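Local coordinates for transcriptional regulator (Streptococcus pneumoniae, PDB 2GNP), which is of unknown detailed function but probably senses a sugar-like effector through a Rossmann-like domain, at residues A[19-24]-A[242-247]; A[123-128]-A[167-172]; A[156-161]-A[224-229]. All coordinates share one frame; numbering follows the deposited sequence.

Interaction 1: residues A[19-24]-A[242-247]; sequences KYSLES and RANLVN
Asn244 reaches over to the end of helix 5-20, where its ND2 donates to the backbone oxygen of Tyr20 at 2.9 Å. The donor lies almost in line with the Tyr20 carbonyl (C=O...N angle 166°), and the oxygen stays near the plane of the Asn244 amide. A chi1 of -62° sends CG of Asn244 off beside its own backbone N, anti to the carbonyl carbon, and from there ND2 meets Tyr20 O. Both segments have just left a helix with a residue of positive phi: Ser21 follows helix 5-20, and Asn244, just after helix 234-242, makes a Schellman motif. Lys19 CG lies over the centre of the buried Tyr20 ring, 3.9 Å above its plane, while the Tyr20 hydroxyl is bonded to Asp263, which also forms a salt bridge with Arg242.

Further along, Leu22 CD1 rests against the Asn247 backbone, 3.5 Å from Asn247 C. Asn247 O also meets Glu23 CB at 3.4 Å, and it accepts the backbone N of Ser24 at 3.1 Å. The Asn247 side chain has CG between the backbone N and the carbonyl carbon (chi1 59°), with CB 4.1 Å from Glu23 CB. A water donates to Asn247 OD1 at 3.0 Å and is hydrogen-bonded to Ser24 OG at 3.2 Å. Glu23 OE2 is otherwise engaged, accepting from Gln223 NE2.

The bond to Asn247 opens the parallel pairing of strand 24-28 with strand 248-252, which continues from Ser24 to Leu249. An asparagine amide thus satisfies a carbonyl left at one helix end, while a backbone bond and a water join the two segments as the strands begin. The two helix-to-strand connections are consequently held together by polar bonds at both ends, with the Leu22 methyl between them.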
loop_
_atom_site.group_PDB
_atom_site.type_symbol
_atom_site.label_atom_id
_atom_site.label_comp_id
_atom_site.label_asym_id
_atom_site.label_seq_id
_atom_site.Cartn_x
_atom_site.Cartn_y
_atom_site.Cartn_z
ATOM N N LYS A 19 19.013 -6.796 5.608
ATOM C CA LYS A 19 19.508 -5.415 5.402
ATOM C C LYS A 19 18.521 -4.388 5.979
ATOM O O LYS A 19 18.930 -3.413 6.617
ATOM C CB LYS A 19 19.869 -5.118 3.938
ATOM C CG LYS A 19 20.461 -3.713 3.695
ATOM C CD LYS A 19 20.811 -3.500 2.240
ATOM C CE LYS A 19 21.511 -2.184 1.939
ATOM N NZ LYS A 19 22.933 -2.224 2.477
ATOM N N TYR A 20 17.236 -4.598 5.706
ATOM C CA TYR A 20 16.202 -3.632 6.085
ATOM C C TYR A 20 15.365 -4.066 7.243
ATOM O O TYR A 20 14.452 -3.346 7.667
ATOM C CB TYR A 20 15.312 -3.312 4.885
ATOM C CG TYR A 20 16.105 -2.707 3.769
ATOM C CD1 TYR A 20 16.429 -3.442 2.619
ATOM C CD2 TYR A 20 16.584 -1.398 3.877
ATOM C CE1 TYR A 20 17.192 -2.875 1.579
ATOM C CE2 TYR A 20 17.316 -0.810 2.863
ATOM C CZ TYR A 20 17.644 -1.536 1.698
ATOM O OH TYR A 20 18.414 -1.012 0.653
ATOM N N SER A 21 15.656 -5.247 7.788
ATOM C CA SER A 21 14.890 -5.810 8.885
ATOM C C SER A 21 13.415 -6.009 8.532
ATOM O O SER A 21 12.467 -5.737 9.305
ATOM C CB SER A 21 15.135 -5.077 10.203
ATOM O OG SER A 21 14.162 -5.436 11.176
ATOM N N LEU A 22 13.278 -6.546 7.329
ATOM C CA LEU A 22 11.984 -6.771 6.682
ATOM C C LEU A 22 11.641 -8.231 6.977
ATOM O O LEU A 22 12.448 -9.146 6.680
ATOM C CB LEU A 22 12.162 -6.536 5.166
ATOM C CG LEU A 22 10.976 -6.952 4.334
ATOM C CD1 LEU A 22 9.867 -5.901 4.571
ATOM C CD2 LEU A 22 11.300 -6.968 2.853
ATOM N N GLU A 23 10.481 -8.490 7.545
ATOM C CA GLU A 23 10.074 -9.839 7.934
ATOM C C GLU A 23 9.878 -10.858 6.794
ATOM O O GLU A 23 10.317 -11.998 6.905
ATOM C CB GLU A 23 8.842 -9.735 8.846
ATOM C CG GLU A 23 8.267 -11.037 9.262
ATOM C CD GLU A 23 7.130 -10.883 10.317
ATOM O OE1 GLU A 23 7.213 -10.002 11.232
ATOM O OE2 GLU A 23 6.157 -11.663 10.229
ATOM N N SER A 24 9.234 -10.435 5.715
ATOM C CA SER A 24 8.916 -11.315 4.602
ATOM C C SER A 24 9.109 -10.609 3.299
ATOM O O SER A 24 8.884 -9.415 3.190
ATOM C CB SER A 24 7.451 -11.755 4.643
ATOM O OG SER A 24 7.163 -12.424 5.842
ATOM N N ARG A 242 13.333 1.655 4.618
ATOM C CA ARG A 242 14.029 2.481 5.635
ATOM C C ARG A 242 13.268 2.719 6.920
ATOM O O ARG A 242 13.866 2.556 7.997
ATOM C CB ARG A 242 14.497 3.818 5.039
ATOM C CG ARG A 242 15.807 3.641 4.334
ATOM C CD ARG A 242 16.109 4.894 3.495
ATOM N NE ARG A 242 17.406 4.752 2.824
ATOM C CZ ARG A 242 17.901 5.675 1.998
ATOM N NH1 ARG A 242 17.187 6.755 1.740
ATOM N NH2 ARG A 242 19.089 5.531 1.435
ATOM N N ALA A 243 11.984 3.064 6.809
ATOM C CA ALA A 243 11.118 3.414 7.945
ATOM C C ALA A 243 10.331 2.207 8.439
ATOM O O ALA A 243 9.514 2.310 9.375
ATOM C CB ALA A 243 10.202 4.550 7.538
ATOM N N ASN A 244 10.573 1.053 7.806
ATOM C CA ASN A 244 9.852 -0.193 8.193
ATOM C C ASN A 244 8.350 0.026 8.235
ATOM O O ASN A 244 7.680 -0.401 9.177
ATOM C CB ASN A 244 10.343 -0.766 9.529
ATOM C CG ASN A 244 11.804 -1.153 9.472
ATOM O OD1 ASN A 244 12.663 -0.447 9.986
ATOM N ND2 ASN A 244 12.084 -2.274 8.854
ATOM N N LEU A 245 7.838 0.747 7.237
ATOM C CA LEU A 245 6.379 1.049 7.169
ATOM C C LEU A 245 5.505 -0.167 6.917
ATOM O O LEU A 245 4.371 -0.181 7.370
ATOM C CB LEU A 245 6.013 2.151 6.200
ATOM C CG LEU A 245 6.767 3.476 6.445
ATOM C CD1 LEU A 245 6.367 4.569 5.401
ATOM C CD2 LEU A 245 6.493 4.012 7.893
ATOM N N VAL A 246 6.021 -1.154 6.186
ATOM C CA VAL A 246 5.381 -2.454 6.090
ATOM C C VAL A 246 6.417 -3.534 6.394
ATOM O O VAL A 246 7.626 -3.285 6.452
ATOM C CB VAL A 246 4.803 -2.704 4.646
ATOM C CG1 VAL A 246 3.801 -1.567 4.248
ATOM C CG2 VAL A 246 5.964 -2.749 3.705
ATOM N N ASN A 247 5.933 -4.729 6.647
ATOM C CA ASN A 247 6.810 -5.866 7.014
ATOM C C ASN A 247 6.839 -6.987 6.012
ATOM O O ASN A 247 7.465 -7.996 6.276
ATOM C CB ASN A 247 6.561 -6.376 8.447
ATOM C CG ASN A 247 5.164 -6.829 8.672
ATOM O OD1 ASN A 247 4.510 -7.333 7.757
ATOM N ND2 ASN A 247 4.635 -6.550 9.887
HETATM O O HOH W 1 5.561 -10.094 7.433
#

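Interaction 2: residues A[123-128]-A[167-172]; sequences TIVQEN and HQWLDM
Trp169 and Met172 meet Thr123, Ile124 and Val125 in an apolar contact between two loops of a domain assigned to a putative sugar-binding, probably Rossmann-like family; one loop leads into helix 129-136 and the other joins helices 163-167 and 175-183. Residues 167-170 form a type I beta turn, closed by Leu170 N donating to His167 O at 3.2 Å. Within this turn Trp169 has CG anti to its carbonyl carbon (chi1 -69°), and CZ3, on the six-membered ring, is the indole atom nearest the other loop. It lies 3.9 Å from Ile124 CG2, and the methyl approaches the ring obliquely. Val125 CG2 is a more distant neighbour of the same ring atom. The indole is also packed edge-to-face with Phe194 and touches Phe178 of helix 175-183.

After Leu170 and Asp171 the backbone folds back once more, Met172 N donating to Trp169 O at 3.0 Å. Met172, present as selenomethionine, contributes the largest share of the buried surface. Its side chain leaves with CG anti to the backbone N (chi1 -174°) and bends at chi2 and chi3, a curled shape that lets three of its atoms each meet the other loop. CG sits 3.8 Å from Ile124 CG2 and 4.0 Å from Val125 CG2; the Ile124 side chain crosses that of Met172 at about a right angle, whereas Val125 slides past it in the opposite direction. At the more exposed margin, Thr123 CG2 touches the selenium SE of Met172 at 3.6 Å and the terminal CE at 3.7 Å.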
loop_
_atom_site.group_PDB
_atom_site.type_symbol
_atom_site.label_atom_id
_atom_site.label_comp_id
_atom_site.label_asym_id
_atom_site.label_seq_id
_atom_site.Cartn_x
_atom_site.Cartn_y
_atom_site.Cartn_z
ATOM N N THR A 123 -14.016 11.855 1.813
ATOM C CA THR A 123 -12.955 12.235 0.879
ATOM C C THR A 123 -11.591 12.192 1.573
ATOM O O THR A 123 -11.463 12.601 2.743
ATOM C CB THR A 123 -13.223 13.701 0.406
ATOM O OG1 THR A 123 -14.504 13.745 -0.254
ATOM C CG2 THR A 123 -12.195 14.143 -0.548
ATOM N N ILE A 124 -10.592 11.699 0.854
ATOM C CA ILE A 124 -9.295 11.413 1.476
ATOM C C ILE A 124 -8.614 12.676 2.067
ATOM O O ILE A 124 -8.054 12.605 3.142
ATOM C CB ILE A 124 -8.363 10.650 0.471
ATOM C CG1 ILE A 124 -6.970 10.364 1.064
ATOM C CG2 ILE A 124 -8.251 11.396 -0.831
ATOM C CD1 ILE A 124 -6.989 9.480 2.305
ATOM N N VAL A 125 -8.683 13.815 1.374
ATOM C CA VAL A 125 -8.053 15.063 1.902
ATOM C C VAL A 125 -9.151 16.128 2.128
ATOM O O VAL A 125 -9.883 16.490 1.184
ATOM C CB VAL A 125 -6.996 15.657 0.898
ATOM C CG1 VAL A 125 -6.478 17.029 1.413
ATOM C CG2 VAL A 125 -5.826 14.667 0.658
ATOM N N GLN A 126 -9.248 16.608 3.376
ATOM C CA GLN A 126 -10.240 17.606 3.732
ATOM C C GLN A 126 -9.558 18.975 3.564
ATOM O O GLN A 126 -8.308 19.065 3.531
ATOM C CB GLN A 126 -10.718 17.416 5.175
ATOM C CG GLN A 126 -11.317 16.041 5.471
ATOM C CD GLN A 126 -12.654 15.868 4.798
ATOM O OE1 GLN A 126 -12.943 14.816 4.181
ATOM N NE2 GLN A 126 -13.513 16.907 4.898
ATOM N N GLU A 127 -10.406 20.007 3.457
ATOM C CA GLU A 127 -10.005 21.429 3.356
ATOM C C GLU A 127 -9.121 21.936 4.498
ATOM O O GLU A 127 -8.175 22.703 4.280
ATOM C CB GLU A 127 -11.289 22.276 3.212
ATOM C CG GLU A 127 -12.018 22.029 1.857
ATOM C CD GLU A 127 -13.533 22.221 1.905
ATOM O OE1 GLU A 127 -13.989 23.314 1.503
ATOM O OE2 GLU A 127 -14.278 21.289 2.328
ATOM N N ASN A 128 -9.396 21.495 5.717
ATOM C CA ASN A 128 -8.604 21.868 6.876
ATOM C C ASN A 128 -8.697 20.858 8.007
ATOM O O ASN A 128 -9.482 19.917 7.946
ATOM C CB ASN A 128 -9.003 23.255 7.393
ATOM C CG ASN A 128 -10.456 23.333 7.794
ATOM O OD1 ASN A 128 -10.964 22.519 8.586
ATOM N ND2 ASN A 128 -11.148 24.323 7.252
ATOM N N HIS A 167 0.074 12.807 -11.022
ATOM C CA HIS A 167 -1.137 12.812 -11.863
ATOM C C HIS A 167 -2.464 12.451 -11.179
ATOM O O HIS A 167 -3.450 13.204 -11.303
ATOM C CB HIS A 167 -0.935 11.894 -13.081
ATOM C CG HIS A 167 -2.116 11.839 -13.989
ATOM N ND1 HIS A 167 -2.468 12.890 -14.802
ATOM C CD2 HIS A 167 -3.028 10.858 -14.212
ATOM C CE1 HIS A 167 -3.549 12.562 -15.494
ATOM N NE2 HIS A 167 -3.921 11.343 -15.137
ATOM N N GLN A 168 -2.488 11.305 -10.484
ATOM C CA GLN A 168 -3.710 10.790 -9.835
ATOM C C GLN A 168 -4.278 11.752 -8.776
ATOM O O GLN A 168 -5.469 11.705 -8.454
ATOM C CB GLN A 168 -3.451 9.394 -9.235
ATOM C CG GLN A 168 -2.759 8.428 -10.222
ATOM C CD GLN A 168 -3.742 7.762 -11.197
ATOM O OE1 GLN A 168 -4.800 8.323 -11.542
ATOM N NE2 GLN A 168 -3.384 6.548 -11.650
ATOM N N TRP A 169 -3.425 12.671 -8.328
ATOM C CA TRP A 169 -3.720 13.594 -7.218
ATOM C C TRP A 169 -4.122 14.998 -7.631
ATOM O O TRP A 169 -4.416 15.855 -6.774
ATOM C CB TRP A 169 -2.530 13.641 -6.253
ATOM C CG TRP A 169 -2.394 12.349 -5.531
ATOM C CD1 TRP A 169 -1.536 11.309 -5.832
ATOM C CD2 TRP A 169 -3.189 11.909 -4.420
ATOM N NE1 TRP A 169 -1.740 10.270 -4.949
ATOM C CE2 TRP A 169 -2.750 10.602 -4.084
ATOM C CE3 TRP A 169 -4.221 12.499 -3.678
ATOM C CZ2 TRP A 169 -3.304 9.863 -3.017
ATOM C CZ3 TRP A 169 -4.761 11.779 -2.580
ATOM C CH2 TRP A 169 -4.284 10.455 -2.278
ATOM N N LEU A 170 -4.141 15.241 -8.942
ATOM C CA LEU A 170 -4.345 16.571 -9.485
ATOM C C LEU A 170 -5.618 17.310 -9.061
ATOM O O LEU A 170 -5.605 18.549 -8.968
ATOM C CB LEU A 170 -4.261 16.523 -11.022
ATOM C CG LEU A 170 -2.981 17.079 -11.665
ATOM C CD1 LEU A 170 -1.715 16.951 -10.864
ATOM C CD2 LEU A 170 -2.747 16.516 -13.045
ATOM N N ASP A 171 -6.716 16.603 -8.848
ATOM C CA ASP A 171 -7.896 17.344 -8.353
ATOM C C ASP A 171 -8.198 17.096 -6.880
ATOM O O ASP A 171 -9.249 17.515 -6.356
ATOM C CB ASP A 171 -9.135 17.102 -9.221
ATOM C CG ASP A 171 -9.214 18.080 -10.420
ATOM O OD1 ASP A 171 -8.609 17.771 -11.476
ATOM O OD2 ASP A 171 -9.880 19.150 -10.295
HETATM N N MSE A 172 -7.269 16.429 -6.208
HETATM C CA MSE A 172 -7.406 16.181 -4.786
HETATM C C MSE A 172 -6.520 17.144 -3.955
HETATM O O MSE A 172 -6.987 17.751 -2.965
HETATM C CB MSE A 172 -7.090 14.720 -4.487
HETATM C CG MSE A 172 -7.358 14.311 -3.023
HETATM SE SE MSE A 172 -9.202 14.749 -2.399
HETATM C CE MSE A 172 -10.169 13.515 -3.571
#

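Interaction 3: residues A[156-161]-A[224-229]; sequences VGIGDF and SLAVAY
Ala226 CB touches two larger side chains of the neighbouring strand, 3.7 Å from Val156 CG2 and 3.8 Å from Ile158 CD1. Ile158 bridges two alanines: its CB meets Ala228 CB at 3.8 Å while its side chain runs back toward Ala226. With chi1 at -68°, CG1 of Ile158 is placed about equally far from the CB atoms of Ala226 and Ala228. Helix 234-242 covers this layer, with Val240 and Ser236 against Ile158 and Ile237 against Ala228.

Outward from these side chains lies a parallel strand pair of the central sheet. Val156 donates its N to Leu225 O at 2.9 Å and accepts Val227 N on its own O at 3.1 Å, so it straddles Ala226 in the usual parallel pattern. The same Val156 oxygen receives a CA-H...O contact from Ala226 CA at 3.2 Å. On its other side strand 223-227 pairs with strand 248-252, which places the contact within the sheet.

Beyond Val156 the strands separate, and a water fills in for the next direct bond: it accepts from Ile158 N at 3.0 Å and donates to Val227 O at 2.7 Å. Nearby, Ile158 O accepts from Lys233 NZ. Direct pairing therefore gives way to water-mediated pairing at the carboxyl ends of the strands, the end where Rossmann-like folds commonly place their ligand sites, while the apolar contacts of Ile158 still hold the segments together.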
loop_
_atom_site.group_PDB
_atom_site.type_symbol
_atom_site.label_atom_id
_atom_site.label_comp_id
_atom_site.label_asym_id
_atom_site.label_seq_id
_atom_site.Cartn_x
_atom_site.Cartn_y
_atom_site.Cartn_z
ATOM N N VAL A 156 -1.514 -3.143 0.701
ATOM C CA VAL A 156 -1.323 -1.763 0.210
ATOM C C VAL A 156 -0.442 -1.747 -1.073
ATOM O O VAL A 156 0.401 -2.635 -1.308
ATOM C CB VAL A 156 -0.646 -0.864 1.280
ATOM C CG1 VAL A 156 -1.461 -0.838 2.571
ATOM C CG2 VAL A 156 0.839 -1.270 1.524
ATOM N N GLY A 157 -0.701 -0.775 -1.919
ATOM C CA GLY A 157 0.252 -0.415 -2.984
ATOM C C GLY A 157 1.153 0.717 -2.449
ATOM O O GLY A 157 0.956 1.226 -1.328
ATOM N N ILE A 158 2.130 1.123 -3.255
ATOM C CA ILE A 158 3.043 2.231 -2.897
ATOM C C ILE A 158 3.057 3.134 -4.114
ATOM O O ILE A 158 3.318 2.665 -5.245
ATOM C CB ILE A 158 4.489 1.733 -2.580
ATOM C CG1 ILE A 158 4.499 0.891 -1.269
ATOM C CG2 ILE A 158 5.472 2.955 -2.489
ATOM C CD1 ILE A 158 5.840 0.095 -1.038
ATOM N N GLY A 159 2.772 4.425 -3.895
ATOM C CA GLY A 159 2.794 5.399 -5.006
ATOM C C GLY A 159 4.100 6.194 -5.038
ATOM O O GLY A 159 4.818 6.285 -4.035
ATOM N N ASP A 160 4.447 6.688 -6.226
ATOM C CA ASP A 160 5.657 7.493 -6.357
ATOM C C ASP A 160 5.239 8.957 -6.472
ATOM O O ASP A 160 4.043 9.235 -6.514
ATOM C CB ASP A 160 6.508 7.058 -7.584
ATOM C CG ASP A 160 5.788 7.223 -8.891
ATOM O OD1 ASP A 160 5.523 6.193 -9.571
ATOM O OD2 ASP A 160 5.454 8.363 -9.256
ATOM N N PHE A 161 6.197 9.886 -6.539
ATOM C CA PHE A 161 5.840 11.295 -6.605
ATOM C C PHE A 161 6.470 11.884 -7.856
ATOM O O PHE A 161 6.803 13.074 -7.899
ATOM C CB PHE A 161 6.300 12.002 -5.349
ATOM C CG PHE A 161 5.557 13.264 -5.054
ATOM C CD1 PHE A 161 6.234 14.474 -5.010
ATOM C CD2 PHE A 161 4.187 13.253 -4.834
ATOM C CE1 PHE A 161 5.525 15.673 -4.729
ATOM C CE2 PHE A 161 3.503 14.422 -4.571
ATOM C CZ PHE A 161 4.182 15.629 -4.501
ATOM N N SER A 224 1.732 -6.718 7.193
ATOM C CA SER A 224 1.410 -5.637 6.251
ATOM C C SER A 224 2.117 -5.925 4.956
ATOM O O SER A 224 3.354 -5.978 4.879
ATOM C CB SER A 224 1.843 -4.270 6.790
ATOM O OG SER A 224 3.184 -4.320 7.276
ATOM N N LEU A 225 1.325 -6.084 3.929
ATOM C CA LEU A 225 1.816 -6.575 2.631
ATOM C C LEU A 225 1.746 -5.443 1.659
ATOM O O LEU A 225 0.630 -4.959 1.362
ATOM C CB LEU A 225 0.933 -7.724 2.144
ATOM C CG LEU A 225 1.062 -8.252 0.698
ATOM C CD1 LEU A 225 2.507 -8.771 0.528
ATOM C CD2 LEU A 225 0.023 -9.416 0.406
ATOM N N ALA A 226 2.897 -5.033 1.114
ATOM C CA ALA A 226 2.897 -4.081 0.022
ATOM C C ALA A 226 3.275 -4.810 -1.265
ATOM O O ALA A 226 4.214 -5.597 -1.255
ATOM C CB ALA A 226 3.897 -2.939 0.303
ATOM N N VAL A 227 2.552 -4.534 -2.355
ATOM C CA VAL A 227 2.935 -5.051 -3.661
ATOM C C VAL A 227 3.265 -3.870 -4.557
ATOM O O VAL A 227 2.400 -2.964 -4.768
ATOM C CB VAL A 227 1.753 -5.867 -4.268
ATOM C CG1 VAL A 227 2.195 -6.486 -5.600
ATOM C CG2 VAL A 227 1.294 -6.927 -3.284
ATOM N N ALA A 228 4.512 -3.809 -5.034
ATOM C CA ALA A 228 4.945 -2.571 -5.705
ATOM C C ALA A 228 6.210 -2.830 -6.520
ATOM O O ALA A 228 7.150 -3.461 -6.018
ATOM C CB ALA A 228 5.204 -1.443 -4.631
ATOM N N TYR A 229 6.209 -2.351 -7.771
ATOM C CA TYR A 229 7.389 -2.528 -8.605
ATOM C C TYR A 229 7.453 -1.447 -9.675
ATOM O O TYR A 229 6.471 -0.726 -9.909
ATOM C CB TYR A 229 7.405 -3.911 -9.218
ATOM C CG TYR A 229 6.348 -4.125 -10.266
ATOM C CD1 TYR A 229 5.027 -4.427 -9.900
ATOM C CD2 TYR A 229 6.667 -4.018 -11.627
ATOM C CE1 TYR A 229 4.025 -4.629 -10.881
ATOM C CE2 TYR A 229 5.688 -4.211 -12.609
ATOM C CZ TYR A 229 4.373 -4.521 -12.224
ATOM O OH TYR A 229 3.397 -4.692 -13.217
HETATM O O HOH W 2 2.006 -0.465 -5.792
#

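From the N terminus, residues 19-24 follow the first helix, and interaction 1 closes the widest loop when the chain returns at 242-247, bringing the first helix-to-strand connection beside the last. Both other contacts fall within that span. Interaction 2 closes its loop on reaching 167-172 and interaction 3 on reaching 224-229; the two cross, because 156-161 comes between 123-128 and 167-172. Interaction 3 joins two neighbouring parallel strands near the centre of the molecule, whereas interaction 2 links peripheral loops, its nearest atoms about 6 Å from those of interaction 3. Interactions 1 and 3 touch: Ser224 OG probably hydrogen-bonds Asn247 N, and Val246 packs on Val156 and Ala226.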